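Local coordinates for protein Kinase A (PDB 5J3U) that binds cyclic AMP in two tandem cyclic nucleotide-binding domains and, as a kinase A regulatory chain, probably inhibits the catalytic subunit until the nucleotide binds, at residues A[20-25]-A[121-126]; A[178-183]-A[236-241]; A[187-192]-A[228-233]. All coordinates share one frame; numbering follows the deposited sequence.

Contact 1 (A[20-25]-A[121-126]); sequences FLFNSL and AIVKDA
An apolar contact without hydrogen bonds sets Val123 against Leu21, Phe22 and Leu25 and joins the N-terminal helices of the first cyclic nucleotide-binding domain to the long helix 116-138 that follows its beta barrel. Segment 20-25 connects helices 6-18 and 27-36, the helix-loop-helix arrangement known as the N3A motif in regulatory subunits of this family. Phe22 to Leu25 form a type I beta turn, closed by the Leu25 N to Phe22 O bond of 3.1 Å, and this turn brings Phe22 and Leu25 up to the helix. Val123 points at the loop with both branches engaged. With CG1 anti to the backbone N (chi1 -164°), that methyl lies 3.4 Å from the carbonyl oxygen of Leu21, while CG2 comes obliquely against the Phe22 ring, 3.7 Å from CE2. The ring also meets Val33 of helix 27-36, and the Leu21 side chain touches Phe119 and Ala127 of helix 116-138, so the loop packs against both helices. The Leu21 side chain also touches Glu90, a cyclic AMP pocket residue, and lies about 9 Å from the nucleotide. Helix 116-138 is irregular here: a wider pi-type turn spans 121-123, and the N atoms of Asp125 and Ala126 make no bond to the preceding turn. Leu25 packs beside this irregular stretch through its two methyls. CD1 is 4.3 Å from Val123 CG2, whereas CD2 rests 4.0 Å from Ala126 CB and 3.6 Å from the carbonyl oxygen of Ile122.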
ATOM      1  N   PHE A  20      -2.177   3.311   2.554  1.00 22.78           N
ATOM      2  CA  PHE A  20      -3.310   2.456   2.219  1.00 21.87           C
ATOM      3  C   PHE A  20      -4.692   3.088   2.328  1.00 22.36           C
ATOM      4  O   PHE A  20      -5.440   2.957   1.373  1.00 19.83           O
ATOM      5  CB  PHE A  20      -3.304   1.154   2.999  1.00 21.78           C
ATOM      6  CG  PHE A  20      -2.117   0.322   2.729  1.00 22.21           C
ATOM      7  CD1 PHE A  20      -1.915  -0.250   1.473  1.00 22.42           C
ATOM      8  CD2 PHE A  20      -1.184   0.096   3.715  1.00 26.00           C
ATOM      9  CE1 PHE A  20      -0.765  -0.962   1.214  1.00 22.10           C
ATOM     10  CE2 PHE A  20      -0.041  -0.674   3.468  1.00 26.84           C
ATOM     11  CZ  PHE A  20       0.157  -1.208   2.212  1.00 24.20           C
ATOM     12  N   LEU A  21      -5.033   3.779   3.423  1.00 20.39           N
ATOM     13  CA  LEU A  21      -6.420   4.254   3.546  1.00 24.75           C
ATOM     14  C   LEU A  21      -6.764   5.375   2.578  1.00 19.21           C
ATOM     15  O   LEU A  21      -7.922   5.639   2.377  1.00 22.29           O
ATOM     16  CB  LEU A  21      -6.781   4.711   4.954  1.00 31.58           C
ATOM     17  CG  LEU A  21      -6.820   3.626   6.020  1.00 36.32           C
ATOM     18  CD1 LEU A  21      -7.292   4.284   7.296  1.00 36.70           C
ATOM     19  CD2 LEU A  21      -7.681   2.406   5.647  1.00 38.78           C
ATOM     20  N   PHE A  22      -5.762   6.052   2.035  1.00 15.58           N
ATOM     21  CA  PHE A  22      -5.984   7.194   1.126  1.00 14.39           C
ATOM     22  C   PHE A  22      -5.770   6.900  -0.331  1.00 15.12           C
ATOM     23  O   PHE A  22      -6.079   7.722  -1.163  1.00 14.76           O
ATOM     24  CB  PHE A  22      -5.102   8.376   1.537  1.00 14.31           C
ATOM     25  CG  PHE A  22      -5.318   8.789   2.935  1.00 15.69           C
ATOM     26  CD1 PHE A  22      -4.595   8.215   3.944  1.00 18.06           C
ATOM     27  CD2 PHE A  22      -6.260   9.769   3.263  1.00 16.32           C
ATOM     28  CE1 PHE A  22      -4.787   8.611   5.273  1.00 18.47           C
ATOM     29  CE2 PHE A  22      -6.497  10.126   4.572  1.00 16.48           C
ATOM     30  CZ  PHE A  22      -5.759   9.552   5.577  1.00 17.32           C
ATOM     31  N   ASN A  23      -5.254   5.708  -0.661  1.00 14.87           N
ATOM     32  CA  ASN A  23      -4.778   5.435  -2.010  1.00 15.34           C
ATOM     33  C   ASN A  23      -5.861   5.449  -3.070  1.00 15.98           C
ATOM     34  O   ASN A  23      -5.556   5.709  -4.196  1.00 17.74           O
ATOM     35  CB  ASN A  23      -4.056   4.051  -1.981  1.00 15.42           C
ATOM     36  CG  ASN A  23      -3.519   3.627  -3.314  1.00 15.68           C
ATOM     37  OD1 ASN A  23      -4.113   2.806  -4.000  1.00 15.42           O
ATOM     38  ND2 ASN A  23      -2.401   4.189  -3.698  1.00 16.52           N
ATOM     39  N   SER A  24      -7.102   5.176  -2.706  1.00 15.40           N
ATOM     40  CA  SER A  24      -8.213   5.155  -3.645  1.00 19.29           C
ATOM     41  C   SER A  24      -8.845   6.536  -3.883  1.00 17.87           C
ATOM     42  O   SER A  24      -9.710   6.644  -4.793  1.00 19.74           O
ATOM     43  CB  SER A  24      -9.318   4.210  -3.190  1.00 19.72           C
ATOM     44  OG  SER A  24     -10.098   4.746  -2.163  1.00 24.62           O
ATOM     45  N   LEU A  25      -8.412   7.574  -3.176  1.00 16.29           N
ATOM     46  CA  LEU A  25      -9.041   8.877  -3.363  1.00 17.22           C
ATOM     47  C   LEU A  25      -8.715   9.486  -4.715  1.00 16.96           C
ATOM     48  O   LEU A  25      -7.545   9.460  -5.155  1.00 15.81           O
ATOM     49  CB  LEU A  25      -8.686   9.843  -2.233  1.00 18.36           C
ATOM     50  CG  LEU A  25      -9.232   9.404  -0.866  1.00 19.39           C
ATOM     51  CD1 LEU A  25      -8.732  10.396   0.191  1.00 21.83           C
ATOM     52  CD2 LEU A  25     -10.755   9.277  -0.770  1.00 20.33           C
ATOM     53  N   ALA A 121     -16.044  12.320   6.631  1.00 16.95           N
ATOM     54  CA  ALA A 121     -16.688  12.884   5.437  1.00 16.58           C
ATOM     55  C   ALA A 121     -16.071  12.439   4.094  1.00 17.63           C
ATOM     56  O   ALA A 121     -16.790  12.170   3.154  1.00 17.72           O
ATOM     57  CB  ALA A 121     -16.637  14.406   5.527  1.00 17.91           C
ATOM     58  N   ILE A 122     -14.743  12.383   4.005  1.00 16.52           N
ATOM     59  CA  ILE A 122     -14.035  12.241   2.719  1.00 17.94           C
ATOM     60  C   ILE A 122     -13.436  10.846   2.502  1.00 18.51           C
ATOM     61  O   ILE A 122     -13.446  10.365   1.363  1.00 17.87           O
ATOM     62  CB  ILE A 122     -12.886  13.244   2.600  1.00 19.22           C
ATOM     63  CG1 ILE A 122     -13.371  14.689   2.855  1.00 19.71           C
ATOM     64  CG2 ILE A 122     -12.142  13.113   1.255  1.00 19.19           C
ATOM     65  CD1 ILE A 122     -14.313  15.219   1.779  1.00 21.98           C
ATOM     66  N   VAL A 123     -12.925  10.229   3.574  1.00 17.17           N
ATOM     67  CA  VAL A 123     -12.096   9.026   3.477  1.00 18.35           C
ATOM     68  C   VAL A 123     -12.743   7.691   3.852  1.00 19.45           C
ATOM     69  O   VAL A 123     -12.501   6.703   3.195  1.00 18.03           O
ATOM     70  CB  VAL A 123     -10.841   9.129   4.344  1.00 18.42           C
ATOM     71  CG1 VAL A 123      -9.813   8.062   3.923  1.00 18.97           C
ATOM     72  CG2 VAL A 123     -10.187  10.481   4.214  1.00 19.03           C
ATOM     73  N   LYS A 124     -13.533   7.679   4.915  1.00 19.43           N
ATOM     74  CA  LYS A 124     -13.881   6.439   5.646  1.00 21.93           C
ATOM     75  C   LYS A 124     -14.660   5.448   4.752  1.00 22.57           C
ATOM     76  O   LYS A 124     -14.267   4.294   4.625  1.00 19.38           O
ATOM     77  CB  LYS A 124     -14.658   6.759   6.910  1.00 22.09           C
ATOM     78  CG  LYS A 124     -14.996   5.523   7.722  1.00 26.48           C
ATOM     79  CD  LYS A 124     -15.701   5.848   9.027  1.00 30.12           C
ATOM     80  CE  LYS A 124     -16.146   4.545   9.676  1.00 35.00           C
ATOM     81  NZ  LYS A 124     -16.261   4.728  11.146  1.00 38.71           N
ATOM     82  N   ASP A 125     -15.733   5.927   4.141  1.00 21.39           N
ATOM     83  CA  ASP A 125     -16.535   5.107   3.222  1.00 24.27           C
ATOM     84  C   ASP A 125     -15.735   4.627   2.017  1.00 20.70           C
ATOM     85  O   ASP A 125     -15.824   3.435   1.682  1.00 20.65           O
ATOM     86  CB  ASP A 125     -17.813   5.863   2.804  1.00 26.70           C
ATOM     87  CG  ASP A 125     -18.815   6.038   3.988  1.00 30.70           C
ATOM     88  OD1 ASP A 125     -18.635   5.410   5.053  1.00 38.05           O
ATOM     89  OD2 ASP A 125     -19.790   6.831   3.864  1.00 37.25           O
ATOM     90  N   ALA A 126     -14.950   5.508   1.391  1.00 18.39           N
ATOM     91  CA  ALA A 126     -14.160   5.149   0.234  1.00 18.84           C
ATOM     92  C   ALA A 126     -13.163   4.051   0.584  1.00 17.66           C
ATOM     93  O   ALA A 126     -12.967   3.091  -0.176  1.00 16.12           O
ATOM     94  CB  ALA A 126     -13.408   6.343  -0.310  1.00 19.77           C
TER

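Contact 2 (A[178-183]-A[236-241]); sequences DVFYIV and ACLERK
Arg240 holds Asp178 twice, once by its backbone and once by its side chain, just where a strand gives way to a helix. Its NE donates to Asp178 OD1 at 2.7 Å in a salt bridge that meets the oxygen on its anti side, close to the carboxylate plane. The oxygen in turn lies near the guanidinium plane, yet the two flat groups stand almost perpendicular, 83° apart. A bend at chi3 (-77°) puts NE within range of the carboxylate. The same residue's backbone N bonds to Asp178 O at 2.9 Å, the donor standing well above the carbonyl plane. The rest of the guanidinium is held too: NH1 forms a salt bridge with Glu220, and NH2 bonds to the carbonyl oxygens of Gly177 and Ala216. Glu239 takes the N-cap position of helix 240-246, and the two Arg240 bonds fasten the first turn of that helix to the residue just before strand 179-183. From there the strands run antiparallel, at 156°, as neighbours in the beta barrel of the second cyclic nucleotide-binding domain. Phe180 pairs with Leu238, and Ile182 with Ala236, each through two backbone bonds; Phe180 N to Leu238 O measures 2.8 Å and is practically straight. Side chains alternate across the sheet. On the face of Phe180 and Leu238, their CD2 atoms lie 4.2 Å apart, and the Phe180 ring also meets Phe243 edge-to-face. On the face of Tyr181 and Cys237, SG sits obliquely to the phenol ring, 3.7 Å from CE1, while Val179 CG1 approaches Cys237 CB to 3.8 Å and also lies over the outer part of one face of the Tyr181 ring.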
ATOM      1  N   ASP A 178      10.364  -4.631  -7.191  1.00 15.33           N
ATOM      2  CA  ASP A 178       9.927  -4.736  -5.818  1.00 16.66           C
ATOM      3  C   ASP A 178       8.393  -4.698  -5.700  1.00 15.74           C
ATOM      4  O   ASP A 178       7.864  -4.422  -4.628  1.00 15.67           O
ATOM      5  CB  ASP A 178      10.482  -3.583  -5.012  1.00 19.23           C
ATOM      6  CG  ASP A 178      11.975  -3.635  -4.839  1.00 23.11           C
ATOM      7  OD1 ASP A 178      12.530  -4.723  -4.594  1.00 26.18           O
ATOM      8  OD2 ASP A 178      12.582  -2.555  -4.946  1.00 28.79           O
ATOM      9  N   VAL A 179       7.701  -5.021  -6.793  1.00 13.37           N
ATOM     10  CA  VAL A 179       6.197  -4.977  -6.779  1.00 13.10           C
ATOM     11  C   VAL A 179       5.627  -6.163  -7.559  1.00 11.90           C
ATOM     12  O   VAL A 179       6.093  -6.487  -8.674  1.00 11.41           O
ATOM     13  CB  VAL A 179       5.652  -3.680  -7.394  1.00 14.32           C
ATOM     14  CG1 VAL A 179       4.099  -3.652  -7.367  1.00 15.26           C
ATOM     15  CG2 VAL A 179       6.227  -2.487  -6.676  1.00 15.84           C
ATOM     16  N   PHE A 180       4.606  -6.800  -6.982  1.00 11.30           N
ATOM     17  CA  PHE A 180       3.831  -7.871  -7.626  1.00 10.67           C
ATOM     18  C   PHE A 180       2.520  -7.240  -8.076  1.00 10.22           C
ATOM     19  O   PHE A 180       1.967  -6.451  -7.318  1.00 10.25           O
ATOM     20  CB  PHE A 180       3.598  -9.000  -6.610  1.00 10.58           C
ATOM     21  CG  PHE A 180       2.669 -10.102  -7.070  1.00 10.59           C
ATOM     22  CD1 PHE A 180       2.989 -10.921  -8.113  1.00 11.40           C
ATOM     23  CD2 PHE A 180       1.448 -10.302  -6.427  1.00 11.20           C
ATOM     24  CE1 PHE A 180       2.170 -11.958  -8.498  1.00 12.23           C
ATOM     25  CE2 PHE A 180       0.646 -11.367  -6.767  1.00 11.28           C
ATOM     26  CZ  PHE A 180       0.971 -12.195  -7.803  1.00 11.06           C
ATOM     27  N   TYR A 181       2.076  -7.556  -9.305  1.00  9.11           N
ATOM     28  CA  TYR A 181       0.900  -6.984  -9.918  1.00  9.81           C
ATOM     29  C   TYR A 181      -0.183  -8.013 -10.299  1.00  9.67           C
ATOM     30  O   TYR A 181       0.101  -9.154 -10.662  1.00 10.71           O
ATOM     31  CB  TYR A 181       1.312  -6.251 -11.204  1.00 10.47           C
ATOM     32  CG  TYR A 181       2.254  -5.107 -11.022  1.00 10.09           C
ATOM     33  CD1 TYR A 181       1.803  -3.842 -10.710  1.00 10.50           C
ATOM     34  CD2 TYR A 181       3.629  -5.298 -11.168  1.00 10.49           C
ATOM     35  CE1 TYR A 181       2.691  -2.776 -10.564  1.00 10.83           C
ATOM     36  CE2 TYR A 181       4.509  -4.267 -10.989  1.00 10.31           C
ATOM     37  CZ  TYR A 181       4.050  -3.012 -10.707  1.00 11.30           C
ATOM     38  OH  TYR A 181       4.910  -1.952 -10.558  1.00 11.41           O
ATOM     39  N   ILE A 182      -1.438  -7.652 -10.088  1.00 10.62           N
ATOM     40  CA  ILE A 182      -2.570  -8.399 -10.577  1.00 11.41           C
ATOM     41  C   ILE A 182      -3.471  -7.408 -11.361  1.00 11.04           C
ATOM     42  O   ILE A 182      -3.770  -6.287 -10.893  1.00 10.53           O
ATOM     43  CB  ILE A 182      -3.387  -9.030  -9.457  1.00 12.18           C
ATOM     44  CG1 ILE A 182      -2.472  -9.668  -8.373  1.00 14.11           C
ATOM     45  CG2 ILE A 182      -4.335 -10.016 -10.089  1.00 12.28           C
ATOM     46  CD1 ILE A 182      -3.231 -10.109  -7.120  1.00 16.07           C
ATOM     47  N   VAL A 183      -3.871  -7.779 -12.565  1.00 10.87           N
ATOM     48  CA  VAL A 183      -4.632  -6.905 -13.376  1.00 10.58           C
ATOM     49  C   VAL A 183      -6.065  -6.946 -12.816  1.00 10.81           C
ATOM     50  O   VAL A 183      -6.698  -8.004 -12.801  1.00 11.49           O
ATOM     51  CB  VAL A 183      -4.686  -7.368 -14.854  1.00 10.59           C
ATOM     52  CG1 VAL A 183      -5.571  -6.465 -15.656  1.00 11.13           C
ATOM     53  CG2 VAL A 183      -3.280  -7.414 -15.503  1.00 11.19           C
ATOM     54  N   ALA A 236      -3.717  -3.911  -9.406  1.00 11.62           N
ATOM     55  CA  ALA A 236      -3.474  -4.042  -7.974  1.00 10.97           C
ATOM     56  C   ALA A 236      -1.995  -4.338  -7.782  1.00 11.86           C
ATOM     57  O   ALA A 236      -1.423  -5.220  -8.497  1.00 11.88           O
ATOM     58  CB  ALA A 236      -4.343  -5.136  -7.381  1.00 11.09           C
ATOM     59  N   CYS A 237      -1.418  -3.744  -6.738  1.00 10.82           N
ATOM     60  CA  CYS A 237       0.049  -3.725  -6.541  1.00 11.86           C
ATOM     61  C   CYS A 237       0.343  -4.151  -5.110  1.00 12.09           C
ATOM     62  O   CYS A 237      -0.247  -3.588  -4.190  1.00 12.88           O
ATOM     63  CB  CYS A 237       0.588  -2.307  -6.728  1.00 12.35           C
ATOM     64  SG  CYS A 237       0.092  -1.526  -8.266  1.00 14.77           S
ATOM     65  N   LEU A 238       1.227  -5.124  -4.949  1.00 11.84           N
ATOM     66  CA  LEU A 238       1.675  -5.651  -3.653  1.00 11.95           C
ATOM     67  C   LEU A 238       3.205  -5.529  -3.567  1.00 13.74           C
ATOM     68  O   LEU A 238       3.926  -6.074  -4.404  1.00 13.76           O
ATOM     69  CB  LEU A 238       1.302  -7.102  -3.551  1.00 12.20           C
ATOM     70  CG  LEU A 238       1.453  -7.823  -2.225  1.00 12.04           C
ATOM     71  CD1 LEU A 238       0.495  -7.239  -1.194  1.00 12.86           C
ATOM     72  CD2 LEU A 238       1.267  -9.315  -2.368  1.00 11.85           C
ATOM     73  N   GLU A 239       3.690  -4.784  -2.587  1.00 14.31           N
ATOM     74  CA  GLU A 239       5.133  -4.575  -2.391  1.00 16.65           C
ATOM     75  C   GLU A 239       5.832  -5.822  -1.942  1.00 16.20           C
ATOM     76  O   GLU A 239       5.256  -6.668  -1.337  1.00 14.23           O
ATOM     77  CB  GLU A 239       5.397  -3.506  -1.339  1.00 20.90           C
ATOM     78  CG  GLU A 239       5.037  -2.122  -1.780  1.00 27.01           C
ATOM     79  CD  GLU A 239       5.448  -1.075  -0.761  1.00 34.10           C
ATOM     80  OE1 GLU A 239       5.308  -1.343   0.446  1.00 40.89           O
ATOM     81  OE2 GLU A 239       5.885   0.019  -1.163  1.00 43.68           O
ATOM     82  N   ARG A 240       7.122  -5.910  -2.272  1.00 15.24           N
ATOM     83  CA  ARG A 240       7.966  -7.068  -1.982  1.00 15.26           C
ATOM     84  C   ARG A 240       7.870  -7.613  -0.567  1.00 13.72           C
ATOM     85  O   ARG A 240       7.671  -8.834  -0.343  1.00 14.56           O
ATOM     86  CB  ARG A 240       9.428  -6.632  -2.245  1.00 15.97           C
ATOM     87  CG  ARG A 240      10.471  -7.633  -1.800  1.00 18.29           C
ATOM     88  CD  ARG A 240      11.865  -7.085  -2.070  1.00 20.32           C
ATOM     89  NE  ARG A 240      12.193  -7.197  -3.487  1.00 20.49           N
ATOM     90  CZ  ARG A 240      12.560  -8.317  -4.088  1.00 20.64           C
ATOM     91  NH1 ARG A 240      12.656  -9.443  -3.420  1.00 23.30           N
ATOM     92  NH2 ARG A 240      12.825  -8.309  -5.385  1.00 22.27           N
ATOM     93  N   LYS A 241       7.944  -6.701   0.402  1.00 16.17           N
ATOM     94  CA  LYS A 241       7.901  -7.109   1.789  1.00 20.06           C
ATOM     95  C   LYS A 241       6.561  -7.778   2.125  1.00 17.87           C
ATOM     96  O   LYS A 241       6.551  -8.787   2.789  1.00 19.38           O
ATOM     97  CB  LYS A 241       8.149  -5.944   2.735  1.00 24.57           C
ATOM     98  CG  LYS A 241       8.375  -6.417   4.154  1.00 29.99           C
ATOM     99  CD  LYS A 241       8.916  -5.299   5.024  1.00 38.01           C
ATOM    100  CE  LYS A 241      10.368  -4.972   4.721  1.00 44.60           C
ATOM    101  NZ  LYS A 241      10.963  -4.186   5.845  1.00 50.43           N
TER

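Contact 3 (A[187-192]-A[228-233]); sequences SAVATK and IAHGIC. With CMP (adenosine-3',5'-cyclic-monophosphate), chain B.
Ser187, Ile228 and Val189 carry this contact. Ser187 works through its backbone at the start of its strand, gripping both sides of the corner at His230 and Gly231: its N donates to Ile232 O at 3.0 Å, and its carbonyl oxygen accepts His230 N at 2.9 Å, with the donor well above the carbonyl plane. Cys233 CB also presses to within 3.3 Å of that oxygen. Val189 and Ile228 form an antiparallel hydrogen-bonded pair, bonded both ways, with Val189 N to Ile228 O at 2.9 Å. Their side chains share one face of the sheet, where Val189 CG2 lies 4.0 Å from Ile228 CB. With CD1 anti to CA (chi2 161°), Ile228 extends to Thr191, crossing it at about a right angle and placing CD1 4.0 Å from OG1. That hydroxyl bonds to Asn226. Further along the strand, Ala190 CB lies 3.7 Å from C8 of cyclic AMP, and Lys192 NZ reaches N1 of the adenine in a weak 3.5 Å bond. Strand 187-192 is thus one wall of the nucleotide pocket, in the beta barrel typical of cyclic nucleotide-binding domains.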
ATOM      1  N   SER A 187      -5.910  -4.530 -19.859  0.70 13.77           N
ATOM      2  CA  SER A 187      -5.098  -5.476 -20.556  0.70 13.95           C
ATOM      3  C   SER A 187      -3.652  -5.004 -20.601  0.70 12.69           C
ATOM      4  O   SER A 187      -3.377  -3.812 -20.518  0.70 13.01           O
ATOM      5  CB  SER A 187      -5.642  -5.637 -21.994  0.70 17.05           C
ATOM      6  OG  SER A 187      -4.985  -6.662 -22.715  0.70 19.81           O
ATOM      7  N   ALA A 188      -2.761  -5.942 -20.787  1.00 11.77           N
ATOM      8  CA  ALA A 188      -1.299  -5.658 -20.915  1.00 12.11           C
ATOM      9  C   ALA A 188      -0.680  -6.716 -21.722  1.00 13.23           C
ATOM     10  O   ALA A 188      -1.270  -7.789 -21.941  1.00 14.17           O
ATOM     11  CB  ALA A 188      -0.620  -5.572 -19.545  1.00 12.76           C
ATOM     12  N   VAL A 189       0.535  -6.428 -22.214  1.00 13.34           N
ATOM     13  CA  VAL A 189       1.341  -7.379 -22.914  1.00 14.23           C
ATOM     14  C   VAL A 189       2.758  -7.444 -22.300  1.00 13.87           C
ATOM     15  O   VAL A 189       3.285  -6.431 -21.879  1.00 15.10           O
ATOM     16  CB  VAL A 189       1.453  -7.066 -24.431  1.00 15.09           C
ATOM     17  CG1 VAL A 189       0.030  -7.162 -25.033  1.00 16.89           C
ATOM     18  CG2 VAL A 189       2.035  -5.682 -24.664  1.00 16.11           C
ATOM     19  N   ALA A 190       3.283  -8.641 -22.223  1.00 12.79           N
ATOM     20  CA  ALA A 190       4.682  -8.870 -21.844  1.00 14.47           C
ATOM     21  C   ALA A 190       5.481  -9.008 -23.127  1.00 14.66           C
ATOM     22  O   ALA A 190       5.116  -9.824 -24.010  1.00 15.76           O
ATOM     23  CB  ALA A 190       4.803 -10.128 -21.040  1.00 13.59           C
ATOM     24  N   THR A 191       6.594  -8.291 -23.183  1.00 15.40           N
ATOM     25  CA  THR A 191       7.553  -8.452 -24.303  1.00 14.84           C
ATOM     26  C   THR A 191       8.895  -8.710 -23.673  1.00 15.84           C
ATOM     27  O   THR A 191       9.216  -8.145 -22.602  1.00 14.28           O
ATOM     28  CB  THR A 191       7.572  -7.216 -25.218  1.00 16.39           C
ATOM     29  OG1 THR A 191       8.198  -6.088 -24.590  1.00 15.71           O
ATOM     30  CG2 THR A 191       6.190  -6.790 -25.598  1.00 15.79           C
ATOM     31  N   LYS A 192       9.713  -9.513 -24.345  1.00 15.36           N
ATOM     32  CA  LYS A 192      10.957  -9.953 -23.813  1.00 15.73           C
ATOM     33  C   LYS A 192      12.021 -10.000 -24.891  1.00 16.33           C
ATOM     34  O   LYS A 192      11.786 -10.640 -25.925  1.00 17.50           O
ATOM     35  CB  LYS A 192      10.780 -11.348 -23.235  1.00 18.24           C
ATOM     36  CG  LYS A 192      12.020 -11.978 -22.606  1.00 21.20           C
ATOM     37  CD  LYS A 192      11.655 -13.242 -21.816  1.00 23.53           C
ATOM     38  CE  LYS A 192      12.848 -13.782 -21.050  1.00 29.66           C
ATOM     39  NZ  LYS A 192      12.730 -15.243 -20.866  1.00 34.13           N
ATOM     40  N   ILE A 228       3.604  -3.994 -20.627  1.00 11.49           N
ATOM     41  CA  ILE A 228       3.163  -2.752 -21.160  1.00 12.69           C
ATOM     42  C   ILE A 228       1.606  -2.692 -21.202  1.00 11.56           C
ATOM     43  O   ILE A 228       0.998  -3.633 -21.657  1.00 11.39           O
ATOM     44  CB  ILE A 228       3.670  -2.605 -22.631  1.00 14.34           C
ATOM     45  CG1 ILE A 228       5.222  -2.710 -22.707  1.00 15.75           C
ATOM     46  CG2 ILE A 228       3.204  -1.278 -23.187  1.00 14.88           C
ATOM     47  CD1 ILE A 228       5.728  -3.038 -24.098  1.00 17.12           C
ATOM     48  N   ALA A 229       1.025  -1.598 -20.762  1.00 12.52           N
ATOM     49  CA  ALA A 229      -0.461  -1.485 -20.782  1.00 12.92           C
ATOM     50  C   ALA A 229      -0.935  -1.481 -22.258  1.00 15.50           C
ATOM     51  O   ALA A 229      -0.308  -0.853 -23.122  1.00 14.74           O
ATOM     52  CB  ALA A 229      -0.900  -0.233 -20.103  1.00 13.26           C
ATOM     53  N   HIS A 230      -2.011  -2.203 -22.509  1.00 14.50           N
ATOM     54  CA  HIS A 230      -2.567  -2.417 -23.859  1.00 15.47           C
ATOM     55  C   HIS A 230      -4.015  -1.894 -23.805  1.00 16.16           C
ATOM     56  O   HIS A 230      -4.854  -2.537 -23.230  1.00 15.65           O
ATOM     57  CB  HIS A 230      -2.533  -3.903 -24.172  1.00 16.41           C
ATOM     58  CG  HIS A 230      -3.097  -4.251 -25.508  1.00 17.47           C
ATOM     59  ND1 HIS A 230      -2.527  -3.809 -26.683  1.00 19.04           N
ATOM     60  CD2 HIS A 230      -4.154  -5.019 -25.864  1.00 18.01           C
ATOM     61  CE1 HIS A 230      -3.238  -4.270 -27.708  1.00 19.76           C
ATOM     62  NE2 HIS A 230      -4.231  -5.003 -27.239  1.00 17.80           N
ATOM     63  N   GLY A 231      -4.262  -0.746 -24.423  1.00 17.43           N
ATOM     64  CA  GLY A 231      -5.542  -0.034 -24.276  1.00 17.61           C
ATOM     65  C   GLY A 231      -5.570   0.815 -23.032  1.00 16.70           C
ATOM     66  O   GLY A 231      -5.491   2.033 -23.073  1.00 18.77           O
ATOM     67  N   ILE A 232      -5.684   0.132 -21.905  1.00 15.82           N
ATOM     68  CA  ILE A 232      -5.636   0.716 -20.608  1.00 15.49           C
ATOM     69  C   ILE A 232      -5.505  -0.453 -19.611  1.00 14.86           C
ATOM     70  O   ILE A 232      -5.917  -1.564 -19.896  1.00 14.12           O
ATOM     71  CB  ILE A 232      -6.864   1.596 -20.334  1.00 17.28           C
ATOM     72  CG1 ILE A 232      -6.708   2.324 -19.000  1.00 17.19           C
ATOM     73  CG2 ILE A 232      -8.173   0.804 -20.334  1.00 17.48           C
ATOM     74  CD1 ILE A 232      -7.658   3.480 -18.780  1.00 19.01           C
ATOM     75  N   CYS A 233      -4.866  -0.230 -18.465  1.00 14.41           N
ATOM     76  CA  CYS A 233      -4.689  -1.290 -17.515  1.00 14.14           C
ATOM     77  C   CYS A 233      -4.753  -0.739 -16.116  1.00 14.65           C
ATOM     78  O   CYS A 233      -4.010   0.192 -15.774  1.00 14.52           O
ATOM     79  CB  CYS A 233      -3.336  -1.964 -17.731  1.00 14.52           C
ATOM     80  SG  CYS A 233      -3.165  -3.518 -16.843  1.00 15.78           S
TER
HETATM   81  P   CMP B 501       9.265 -10.245 -13.537  1.00 12.29           P
HETATM   82  O1P CMP B 501       9.224  -9.811 -12.128  1.00 11.94           O
HETATM   83  O2P CMP B 501      10.582 -10.814 -14.077  1.00 12.48           O
HETATM   84  O5' CMP B 501       8.834  -8.993 -14.436  1.00 12.14           O
HETATM   85  C5' CMP B 501       8.542  -9.253 -15.823  1.00 12.69           C
HETATM   86  C4' CMP B 501       7.354 -10.219 -15.783  1.00 13.11           C
HETATM   87  O4' CMP B 501       6.884 -10.673 -17.061  1.00 13.22           O
HETATM   88  C3' CMP B 501       7.770 -11.531 -15.146  1.00 13.19           C
HETATM   89  O3' CMP B 501       8.052 -11.301 -13.759  1.00 13.44           O
HETATM   90  C2' CMP B 501       6.609 -12.440 -15.457  1.00 13.14           C
HETATM   91  O2' CMP B 501       5.484 -12.200 -14.563  1.00 10.79           O
HETATM   92  C1' CMP B 501       6.188 -11.871 -16.808  1.00 13.29           C
HETATM   93  N9  CMP B 501       6.470 -12.761 -17.893  1.00 13.83           N
HETATM   94  C8  CMP B 501       5.572 -13.029 -18.866  1.00 14.99           C
HETATM   95  N7  CMP B 501       6.131 -13.879 -19.810  1.00 15.82           N
HETATM   96  C5  CMP B 501       7.411 -14.106 -19.446  1.00 15.55           C
HETATM   97  C6  CMP B 501       8.560 -14.908 -19.964  1.00 17.78           C
HETATM   98  N6  CMP B 501       8.464 -15.635 -21.119  1.00 16.87           N
HETATM   99  N1  CMP B 501       9.683 -14.863 -19.230  1.00 17.26           N
HETATM  100  C2  CMP B 501       9.869 -14.138 -18.093  1.00 17.32           C
HETATM  101  N3  CMP B 501       8.842 -13.396 -17.566  1.00 14.54           N
HETATM  102  C4  CMP B 501       7.631 -13.373 -18.171  1.00 15.59           C

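From the N terminus, contact 1 closes first, returning helix 116-138 to the loop 20-25 after 95 intervening residues that include the first barrel's strands. Contact 2 opens only after contact 1 has closed, and contact 3 lies within it, both in the second cyclic nucleotide-binding domain. There the chain passes through 178-183 and 187-192, runs on through strand 201-206 and helix 215-219, then returns through 228-233 to 236-241. Strand 232-239 serves both, and Val183 CG1 touches Cys233 SG between them. Contact 2 joins central strands of one barrel sheet and reaches helix 240-246; contact 3 joins central strands 187-192 and 226-229 of the other sheet and, across the corner, reaches the start of strand 232-239. Contact 1 touches neither.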